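Local atomic coordinates of exopolysaccharide biosynthesis protein (Pantoea stewartii subsp. stewartii DC283, PDB entry 6TGF), a protein that probably modifies the glycan matrix of the bacterial biofilm as a hydrolase built on a tailspike-like parallel beta-helix. Residues Q62-N66 with K109-D113; I445-P451 with S465-N471; R532-E536 with V660-M664. All blocks are in the same frame, centred on the assembly; numbering follows the deposited sequence.

Contact 1 (Q62-N66 with K109-D113); sequences QFWQN and KGNFD. With EDO (1,2-ethanediol), chain C.
Trp64 and Phe112 meet where the last turn of helix 61-66 lies against the first turn of helix 109-117; the segment axes pass 8.8 Å apart at 113°, and the closest CA atoms are those of Gln65 and Lys109. CG of Trp64 stands anti to the backbone N (chi1 -168°), which carries the indole across to the second helix. Its NE1 donates to Asp113 OD1 at 3.1 Å. The bond is bent, 138° at the hydrogen, and the carboxylate oxygen is met from above its plane. Phe112 turns its edge toward the indole face in an offset edge-to-face pair, with 5.6 Å between its centroid and that of the five-membered ring of Trp64. Its CB also packs on Trp64 CD1 at 3.6 Å. Both helices belong to the N-terminal region related to the head-binding domain of phage tailspikes. Helix 53-57 adds Val56, which touches both Trp64 and Phe112, while Tyr57 meets the indole edge-to-face. Phe63 reaches the ring of Phe112 obliquely, CE1 to CZ 4.2 Å. On the solvent side, Gln65 and Lys109 run side by side in the same direction, and Gln65 OE1 lies 3.3 Å from Lys109 CE. One water joins the backbones: it donates to Trp64 O and accepts a weak bond from Lys109 N. A 1,2-ethanediol, probably from the crystallisation liquor, sets O2 over one face of the indole and donates from O1 to Asp113 OD1 at 3.2 Å.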
loop_
_atom_site.group_PDB
_atom_site.type_symbol
_atom_site.label_atom_id
_atom_site.label_comp_id
_atom_site.label_asym_id
_atom_site.label_seq_id
_atom_site.Cartn_x
_atom_site.Cartn_y
_atom_site.Cartn_z
ATOM N N GLN B 62 -13.565 -30.928 48.562
ATOM C CA GLN B 62 -13.661 -32.381 48.874
ATOM C C GLN B 62 -12.690 -32.722 50.012
ATOM O O GLN B 62 -13.044 -33.568 50.856
ATOM C CB GLN B 62 -13.344 -33.231 47.641
ATOM C CG GLN B 62 -14.337 -33.062 46.496
ATOM C CD GLN B 62 -14.110 -31.818 45.671
ATOM O OE1 GLN B 62 -13.044 -31.205 45.709
ATOM N NE2 GLN B 62 -15.124 -31.431 44.914
ATOM N N PHE B 63 -11.517 -32.080 50.022
ATOM C CA PHE B 63 -10.437 -32.273 51.026
ATOM C C PHE B 63 -10.928 -31.800 52.400
ATOM O O PHE B 63 -10.858 -32.588 53.361
ATOM C CB PHE B 63 -9.171 -31.529 50.593
ATOM C CG PHE B 63 -7.925 -31.927 51.339
ATOM C CD1 PHE B 63 -7.607 -31.335 52.549
ATOM C CD2 PHE B 63 -7.070 -32.893 50.832
ATOM C CE1 PHE B 63 -6.461 -31.699 53.239
ATOM C CE2 PHE B 63 -5.925 -33.258 51.522
ATOM C CZ PHE B 63 -5.622 -32.660 52.724
ATOM N N TRP B 64 -11.411 -30.554 52.477
ATOM C CA TRP B 64 -12.021 -29.934 53.687
ATOM C C TRP B 64 -13.008 -30.925 54.318
ATOM O O TRP B 64 -12.832 -31.269 55.504
ATOM C CB TRP B 64 -12.711 -28.611 53.318
ATOM C CG TRP B 64 -13.118 -27.750 54.476
ATOM C CD1 TRP B 64 -13.388 -28.145 55.755
ATOM C CD2 TRP B 64 -13.340 -26.329 54.445
ATOM N NE1 TRP B 64 -13.741 -27.069 56.523
ATOM C CE2 TRP B 64 -13.722 -25.941 55.748
ATOM C CE3 TRP B 64 -13.245 -25.346 53.453
ATOM C CZ2 TRP B 64 -14.008 -24.617 56.078
ATOM C CZ3 TRP B 64 -13.527 -24.037 53.780
ATOM C CH2 TRP B 64 -13.905 -23.680 55.076
ATOM N N GLN B 65 -13.984 -31.380 53.527
ATOM C CA GLN B 65 -15.157 -32.178 53.978
ATOM C C GLN B 65 -14.735 -33.585 54.425
ATOM O O GLN B 65 -15.313 -34.073 55.417
ATOM C CB GLN B 65 -16.195 -32.270 52.856
ATOM C CG GLN B 65 -17.194 -31.119 52.847
ATOM C CD GLN B 65 -18.242 -31.227 53.930
ATOM O OE1 GLN B 65 -18.867 -30.240 54.309
ATOM N NE2 GLN B 65 -18.452 -32.433 54.433
ATOM N N ASN B 66 -13.784 -34.215 53.726
ATOM C CA ASN B 66 -13.541 -35.682 53.804
ATOM C C ASN B 66 -12.222 -35.999 54.522
ATOM O O ASN B 66 -12.246 -36.899 55.385
ATOM C CB ASN B 66 -13.587 -36.329 52.418
ATOM C CG ASN B 66 -14.953 -36.227 51.769
ATOM O OD1 ASN B 66 -15.976 -36.300 52.447
ATOM N ND2 ASN B 66 -14.979 -36.061 50.458
ATOM N N LYS B 109 -12.644 -32.371 59.422
ATOM C CA LYS B 109 -13.623 -31.288 59.124
ATOM C C LYS B 109 -13.848 -30.437 60.382
ATOM O O LYS B 109 -13.761 -29.198 60.273
ATOM C CB LYS B 109 -14.956 -31.846 58.616
ATOM C CG LYS B 109 -16.054 -30.800 58.476
ATOM C CD LYS B 109 -17.167 -31.173 57.529
ATOM C CE LYS B 109 -18.323 -30.195 57.586
ATOM N NZ LYS B 109 -19.280 -30.538 58.663
ATOM N N GLY B 110 -14.129 -31.081 61.520
ATOM C CA GLY B 110 -14.362 -30.419 62.818
ATOM C C GLY B 110 -13.244 -29.450 63.163
ATOM O O GLY B 110 -13.552 -28.289 63.504
ATOM N N ASN B 111 -11.992 -29.908 63.067
ATOM C CA ASN B 111 -10.772 -29.107 63.363
ATOM C C ASN B 111 -10.626 -27.988 62.324
ATOM O O ASN B 111 -10.296 -26.855 62.729
ATOM C CB ASN B 111 -9.517 -29.980 63.435
ATOM C CG ASN B 111 -9.396 -30.744 64.738
ATOM O OD1 ASN B 111 -10.305 -30.726 65.566
ATOM N ND2 ASN B 111 -8.273 -31.416 64.932
ATOM N N PHE B 112 -10.859 -28.291 61.043
ATOM C CA PHE B 112 -10.813 -27.308 59.925
ATOM C C PHE B 112 -11.828 -26.191 60.186
ATOM O O PHE B 112 -11.480 -25.010 59.992
ATOM C CB PHE B 112 -11.091 -27.973 58.574
ATOM C CG PHE B 112 -9.964 -28.806 58.016
ATOM C CD1 PHE B 112 -8.647 -28.374 58.090
ATOM C CD2 PHE B 112 -10.226 -30.009 57.381
ATOM C CE1 PHE B 112 -7.618 -29.140 57.564
ATOM C CE2 PHE B 112 -9.196 -30.773 56.853
ATOM C CZ PHE B 112 -7.894 -30.337 56.945
ATOM N N ASP B 113 -13.040 -26.560 60.614
ATOM C CA ASP B 113 -14.153 -25.616 60.901
ATOM C C ASP B 113 -13.746 -24.705 62.066
ATOM O O ASP B 113 -13.836 -23.475 61.901
ATOM C CB ASP B 113 -15.459 -26.366 61.181
ATOM C CG ASP B 113 -16.036 -27.082 59.969
ATOM O OD1 ASP B 113 -15.798 -26.615 58.838
ATOM O OD2 ASP B 113 -16.723 -28.104 60.168
HETATM C C1 EDO C . -17.432 -27.461 55.339
HETATM O O1 EDO C . -17.482 -26.270 56.099
HETATM C C2 EDO C . -17.725 -27.251 53.899
HETATM O O2 EDO C . -16.844 -26.344 53.260
HETATM O O HOH W 1 -12.578 -33.856 56.961
#

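Contact 2 (I445-P451 with S465-N471); sequences IEHCDNP and SLEDCKN
His447 meets Asp468 where two neighbouring chain segments turn away from their strands. CB of His447 lies 4.2 Å from Asp468 OD2. CG comes next; a chi1 of -38° keeps it beside the backbone N and swings the ring toward Asp468. ND1 then donates to Asp468 OD2 over 2.9 Å. This bond is nearly straight at 171°, lies in the imidazole plane and uses the anti lone pair of the oxygen. CE1 passes Asp468 CB at 3.9 Å. Glu467 O lies over one face of the imidazole, and the ring also stacks on His423. The segments are adjacent rungs of the parallel beta-helix. Ile445 pairs with Leu466 and Glu446 with Glu467, and the ladder runs Ile445 N to Ser465 O, Glu467 N to Ile445 O, and His447 N to Glu467 O. On one sheet face Ile445 CB packs on Leu466 CD2 at 3.7 Å. On the other, the carboxylates of Glu446 and Glu467 lie side by side; Glu446 OE2 accepts a hydrogen bond from Gln422 NE2. Beyond the turn, Asn471 N donates to Asp449 O. Asn471 ND2 adds weak bonds to that oxygen and to Asn450 OD1, with the two amide planes nearly parallel, 11° apart.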
loop_
_atom_site.group_PDB
_atom_site.type_symbol
_atom_site.label_atom_id
_atom_site.label_comp_id
_atom_site.label_asym_id
_atom_site.label_seq_id
_atom_site.Cartn_x
_atom_site.Cartn_y
_atom_site.Cartn_z
ATOM N N ILE B 445 -12.436 13.637 3.144
ATOM C CA ILE B 445 -12.817 14.633 4.190
ATOM C C ILE B 445 -14.120 15.300 3.736
ATOM O O ILE B 445 -14.068 16.119 2.798
ATOM C CB ILE B 445 -11.686 15.652 4.445
ATOM C CG1 ILE B 445 -10.377 14.958 4.837
ATOM C CG2 ILE B 445 -12.112 16.680 5.484
ATOM C CD1 ILE B 445 -9.158 15.852 4.783
ATOM N N GLU B 446 -15.239 14.941 4.370
ATOM C CA GLU B 446 -16.605 15.365 3.965
ATOM C C GLU B 446 -17.260 16.143 5.110
ATOM O O GLU B 446 -17.186 15.674 6.261
ATOM C CB GLU B 446 -17.453 14.147 3.591
ATOM C CG GLU B 446 -16.712 13.121 2.754
ATOM C CD GLU B 446 -17.614 12.089 2.103
ATOM O OE1 GLU B 446 -18.412 12.479 1.227
ATOM O OE2 GLU B 446 -17.526 10.903 2.482
ATOM N N HIS B 447 -17.870 17.289 4.792
ATOM C CA HIS B 447 -18.702 18.112 5.713
ATOM C C HIS B 447 -17.873 18.578 6.920
ATOM O O HIS B 447 -18.474 18.816 7.984
ATOM C CB HIS B 447 -19.954 17.326 6.130
ATOM C CG HIS B 447 -20.547 16.506 5.032
ATOM N ND1 HIS B 447 -21.231 17.071 3.972
ATOM C CD2 HIS B 447 -20.555 15.171 4.819
ATOM C CE1 HIS B 447 -21.639 16.118 3.157
ATOM N NE2 HIS B 447 -21.238 14.943 3.655
ATOM N N CYS B 448 -16.551 18.716 6.753
ATOM C CA CYS B 448 -15.600 19.189 7.795
ATOM C C CYS B 448 -15.249 20.656 7.526
ATOM O O CYS B 448 -14.882 20.970 6.379
ATOM C CB CYS B 448 -14.330 18.344 7.817
ATOM S SG CYS B 448 -14.617 16.602 8.223
ATOM N N ASP B 449 -15.359 21.515 8.544
ATOM C CA ASP B 449 -15.174 22.987 8.421
ATOM C C ASP B 449 -13.747 23.299 7.959
ATOM O O ASP B 449 -13.595 24.164 7.077
ATOM C CB ASP B 449 -15.486 23.711 9.733
ATOM C CG ASP B 449 -16.961 24.021 9.931
ATOM O OD1 ASP B 449 -17.786 23.479 9.165
ATOM O OD2 ASP B 449 -17.272 24.798 10.855
ATOM N N ASN B 450 -12.750 22.619 8.533
ATOM C CA ASN B 450 -11.305 22.893 8.307
ATOM C C ASN B 450 -10.585 21.588 7.978
ATOM O O ASN B 450 -10.080 20.917 8.875
ATOM C CB ASN B 450 -10.682 23.595 9.516
ATOM C CG ASN B 450 -11.322 24.937 9.801
ATOM O OD1 ASN B 450 -11.198 25.868 9.011
ATOM N ND2 ASN B 450 -12.012 25.043 10.925
ATOM N N PRO B 451 -10.539 21.181 6.686
ATOM C CA PRO B 451 -9.670 20.087 6.245
ATOM C C PRO B 451 -8.261 20.180 6.848
ATOM O O PRO B 451 -7.664 19.147 7.093
ATOM C CB PRO B 451 -9.648 20.272 4.723
ATOM C CG PRO B 451 -11.023 20.827 4.413
ATOM C CD PRO B 451 -11.350 21.727 5.587
ATOM N N SER B 465 -10.225 13.276 -1.556
ATOM C CA SER B 465 -11.587 13.808 -1.811
ATOM C C SER B 465 -11.967 14.786 -0.698
ATOM O O SER B 465 -11.999 14.362 0.470
ATOM C CB SER B 465 -12.592 12.694 -1.929
ATOM O OG SER B 465 -12.299 11.868 -3.047
ATOM N N LEU B 466 -12.206 16.050 -1.055
ATOM C CA LEU B 466 -12.829 17.076 -0.178
ATOM C C LEU B 466 -14.227 17.378 -0.730
ATOM O O LEU B 466 -14.312 17.815 -1.892
ATOM C CB LEU B 466 -11.951 18.331 -0.151
ATOM C CG LEU B 466 -10.486 18.110 0.229
ATOM C CD1 LEU B 466 -9.663 19.356 -0.050
ATOM C CD2 LEU B 466 -10.355 17.702 1.687
ATOM N N GLU B 467 -15.275 17.115 0.057
ATOM C CA GLU B 467 -16.695 17.313 -0.343
ATOM C C GLU B 467 -17.419 18.133 0.730
ATOM O O GLU B 467 -17.413 17.712 1.899
ATOM C CB GLU B 467 -17.390 15.966 -0.554
ATOM C CG GLU B 467 -16.825 15.163 -1.715
ATOM C CD GLU B 467 -17.738 14.066 -2.239
ATOM O OE1 GLU B 467 -17.456 13.539 -3.337
ATOM O OE2 GLU B 467 -18.729 13.735 -1.548
ATOM N N ASP B 468 -18.004 19.267 0.333
ATOM C CA ASP B 468 -18.874 20.128 1.180
ATOM C C ASP B 468 -18.097 20.599 2.417
ATOM O O ASP B 468 -18.698 20.661 3.506
ATOM C CB ASP B 468 -20.160 19.392 1.565
ATOM C CG ASP B 468 -21.193 20.276 2.245
ATOM O OD1 ASP B 468 -21.462 21.374 1.718
ATOM O OD2 ASP B 468 -21.709 19.865 3.302
ATOM N N CYS B 469 -16.815 20.934 2.249
ATOM C CA CYS B 469 -15.933 21.470 3.320
ATOM C C CYS B 469 -15.982 23.000 3.287
ATOM O O CYS B 469 -15.669 23.578 2.227
ATOM C CB CYS B 469 -14.509 20.952 3.170
ATOM S SG CYS B 469 -14.356 19.201 3.605
ATOM N N LYS B 470 -16.373 23.617 4.406
ATOM C CA LYS B 470 -16.639 25.077 4.527
ATOM C C LYS B 470 -15.426 25.868 4.026
ATOM O O LYS B 470 -15.623 26.805 3.227
ATOM C CB LYS B 470 -16.957 25.448 5.979
ATOM C CG LYS B 470 -17.392 26.891 6.190
ATOM C CD LYS B 470 -17.680 27.231 7.631
ATOM C CE LYS B 470 -18.029 28.690 7.826
ATOM N NZ LYS B 470 -18.455 28.963 9.217
ATOM N N ASN B 471 -14.226 25.498 4.481
ATOM C CA ASN B 471 -12.959 26.225 4.203
ATOM C C ASN B 471 -12.050 25.354 3.344
ATOM O O ASN B 471 -12.228 24.138 3.277
ATOM C CB ASN B 471 -12.272 26.641 5.505
ATOM C CG ASN B 471 -13.111 27.602 6.319
ATOM O OD1 ASN B 471 -13.474 28.672 5.838
ATOM N ND2 ASN B 471 -13.428 27.228 7.547
#

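Contact 3 (R532-E536 with V660-M664)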
loop_
_atom_site.group_PDB
_atom_site.type_symbol
_atom_site.label_atom_id
_atom_site.label_comp_id
_atom_site.label_asym_id
_atom_site.label_seq_id
_atom_site.Cartn_x
_atom_site.Cartn_y
_atom_site.Cartn_z
ATOM N N ARG B 532 -1.134 13.687 -30.775
ATOM C CA ARG B 532 -2.145 12.607 -30.639
ATOM C C ARG B 532 -2.676 12.244 -32.032
ATOM O O ARG B 532 -3.125 11.095 -32.214
ATOM C CB ARG B 532 -3.256 13.106 -29.711
ATOM C CG ARG B 532 -4.213 12.040 -29.198
ATOM C CD ARG B 532 -4.974 12.572 -27.996
ATOM N NE ARG B 532 -6.393 12.247 -28.019
ATOM C CZ ARG B 532 -6.931 11.119 -27.565
ATOM N NH1 ARG B 532 -6.172 10.167 -27.047
ATOM N NH2 ARG B 532 -8.239 10.943 -27.637
ATOM N N TRP B 533 -2.605 13.193 -32.975
ATOM C CA TRP B 533 -3.225 13.123 -34.324
ATOM C C TRP B 533 -2.176 13.381 -35.412
ATOM O O TRP B 533 -1.724 14.536 -35.535
ATOM C CB TRP B 533 -4.375 14.132 -34.398
ATOM C CG TRP B 533 -5.302 14.051 -33.225
ATOM C CD1 TRP B 533 -6.129 13.014 -32.906
ATOM C CD2 TRP B 533 -5.484 15.041 -32.196
ATOM N NE1 TRP B 533 -6.817 13.292 -31.755
ATOM C CE2 TRP B 533 -6.445 14.529 -31.299
ATOM C CE3 TRP B 533 -4.941 16.308 -31.951
ATOM C CZ2 TRP B 533 -6.867 15.239 -30.176
ATOM C CZ3 TRP B 533 -5.358 17.010 -30.841
ATOM C CH2 TRP B 533 -6.310 16.481 -29.967
ATOM N N LEU B 534 -1.813 12.339 -36.167
ATOM C CA LEU B 534 -0.919 12.416 -37.354
ATOM C C LEU B 534 -1.738 12.077 -38.605
ATOM O O LEU B 534 -2.170 10.912 -38.724
ATOM C CB LEU B 534 0.255 11.447 -37.172
ATOM C CG LEU B 534 1.076 11.625 -35.894
ATOM C CD1 LEU B 534 2.103 10.511 -35.755
ATOM C CD2 LEU B 534 1.760 12.984 -35.858
ATOM N N LEU B 535 -1.952 13.062 -39.485
ATOM C CA LEU B 535 -2.757 12.931 -40.732
ATOM C C LEU B 535 -1.838 12.573 -41.904
ATOM O O LEU B 535 -0.761 13.188 -42.022
ATOM C CB LEU B 535 -3.499 14.245 -41.000
ATOM C CG LEU B 535 -4.623 14.580 -40.021
ATOM C CD1 LEU B 535 -5.231 15.936 -40.341
ATOM C CD2 LEU B 535 -5.697 13.502 -40.032
ATOM N N GLU B 536 -2.270 11.624 -42.741
ATOM C CA GLU B 536 -1.504 11.101 -43.904
ATOM C C GLU B 536 -2.318 11.304 -45.187
ATOM O O GLU B 536 -3.550 11.104 -45.150
ATOM C CB GLU B 536 -1.174 9.622 -43.695
ATOM C CG GLU B 536 -0.463 8.982 -44.877
ATOM C CD GLU B 536 0.030 7.563 -44.647
ATOM O OE1 GLU B 536 -0.148 7.042 -43.524
ATOM O OE2 GLU B 536 0.592 6.980 -45.596
ATOM N N VAL B 660 -11.407 20.205 -27.350
ATOM C CA VAL B 660 -11.085 19.830 -28.757
ATOM C C VAL B 660 -11.783 18.496 -29.034
ATOM O O VAL B 660 -11.227 17.445 -28.661
ATOM C CB VAL B 660 -9.564 19.759 -29.002
ATOM C CG1 VAL B 660 -9.229 19.187 -30.372
ATOM C CG2 VAL B 660 -8.908 21.121 -28.826
ATOM N N ASP B 661 -12.983 18.549 -29.620
ATOM C CA ASP B 661 -13.750 17.353 -30.056
ATOM C C ASP B 661 -13.104 16.836 -31.342
ATOM O O ASP B 661 -13.607 17.160 -32.435
ATOM C CB ASP B 661 -15.235 17.669 -30.249
ATOM C CG ASP B 661 -15.905 18.258 -29.022
ATOM O OD1 ASP B 661 -15.382 18.049 -27.909
ATOM O OD2 ASP B 661 -16.943 18.926 -29.192
ATOM N N ALA B 662 -12.007 16.089 -31.199
ATOM C CA ALA B 662 -11.175 15.576 -32.311
ATOM C C ALA B 662 -12.013 14.638 -33.186
ATOM O O ALA B 662 -12.591 13.677 -32.640
ATOM C CB ALA B 662 -9.948 14.887 -31.767
ATOM N N LYS B 663 -12.092 14.937 -34.486
ATOM C CA LYS B 663 -12.729 14.084 -35.526
ATOM C C LYS B 663 -11.620 13.483 -36.396
ATOM O O LYS B 663 -11.571 12.244 -36.515
ATOM C CB LYS B 663 -13.716 14.902 -36.366
ATOM C CG LYS B 663 -14.712 15.739 -35.573
ATOM C CD LYS B 663 -15.719 14.922 -34.793
ATOM C CE LYS B 663 -16.573 15.773 -33.878
ATOM N NZ LYS B 663 -17.393 14.942 -32.967
ATOM N N MET B 664 -10.775 14.345 -36.973
ATOM C CA MET B 664 -9.520 13.977 -37.684
ATOM C C MET B 664 -9.828 12.899 -38.733
ATOM O O MET B 664 -9.082 11.901 -38.809
ATOM C CB MET B 664 -8.486 13.472 -36.669
ATOM C CG MET B 664 -7.165 14.212 -36.710
ATOM S SD MET B 664 -7.273 15.986 -36.351
ATOM C CE MET B 664 -7.844 15.954 -34.653
#
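This contact joins the edges of two antiparallel sheets in the C-terminal part of the chain, beyond the parallel beta-helix. Strand 534-537 borders one sheet and strand 659-664 the other, and side chains from the two segments pack between the sheets. Trp533 and Met664 lead, as a CH-pi contact with Met-aromatic character. Met664 CE sits over one face of the indole, 3.6 Å from the centroid of the five-membered ring and 17° off its normal. Its nearest ring atoms are CG and CD2. The sulfur lies obliquely and further off, so the methyl group makes the closer approach. The methionine chain is bent at both chi2 (61°) and chi3 (64°), and these two bends bring CE over the ring. Met664 CG touches Trp533 CB at 3.6 Å and Leu535 CD2 at 3.7 Å, and thus fits between the two side chains. Further along the indole, Ala662 CB packs on Trp533 CZ2 at 3.5 Å and is equally near NE1. Val660 CG1 reaches Trp533 CH2 at the end of the six-membered ring, 4.0 Å away. Arg532 CB covers the opposite face, so the indole is sandwiched between Arg532 CB and Met664 CE. Arg532 itself forms a salt bridge with Asp521 of the second subunit. Asn527 of the third subunit packs on Trp533, and Tyr528 of that subunit on Val660, so the site lies at the trimer interface. Strand 637-646 contributes Ile642 against Trp533 and Leu535. No hydrogen bond crosses between the two segments: their attachment rests on dispersion and burial of apolar surface, and each strand takes its backbone bonds from its own sheet.

Overall arrangement
The three contacts follow one another along an elongated chain and share no strand or helix. Contact 1 is a surface contact in the N-terminal part. Contact 2, in the central beta-helix, is partly buried: Ile445, Leu466 and Cys469 point inward, and the acids and His447 lie on the more exposed side. Contact 3, in the C-terminal sheets, is partly buried against other subunits. The centres of contacts 1 and 3 are about 102 Å apart, on opposite sides of the chain's centre. Two helices meet in contact 1 through rings, one side-chain bond and water. Repeated backbone bonds tie adjacent rungs in contact 2. Between the segments of contact 3 there are only apolar contacts and no hydrogen bond.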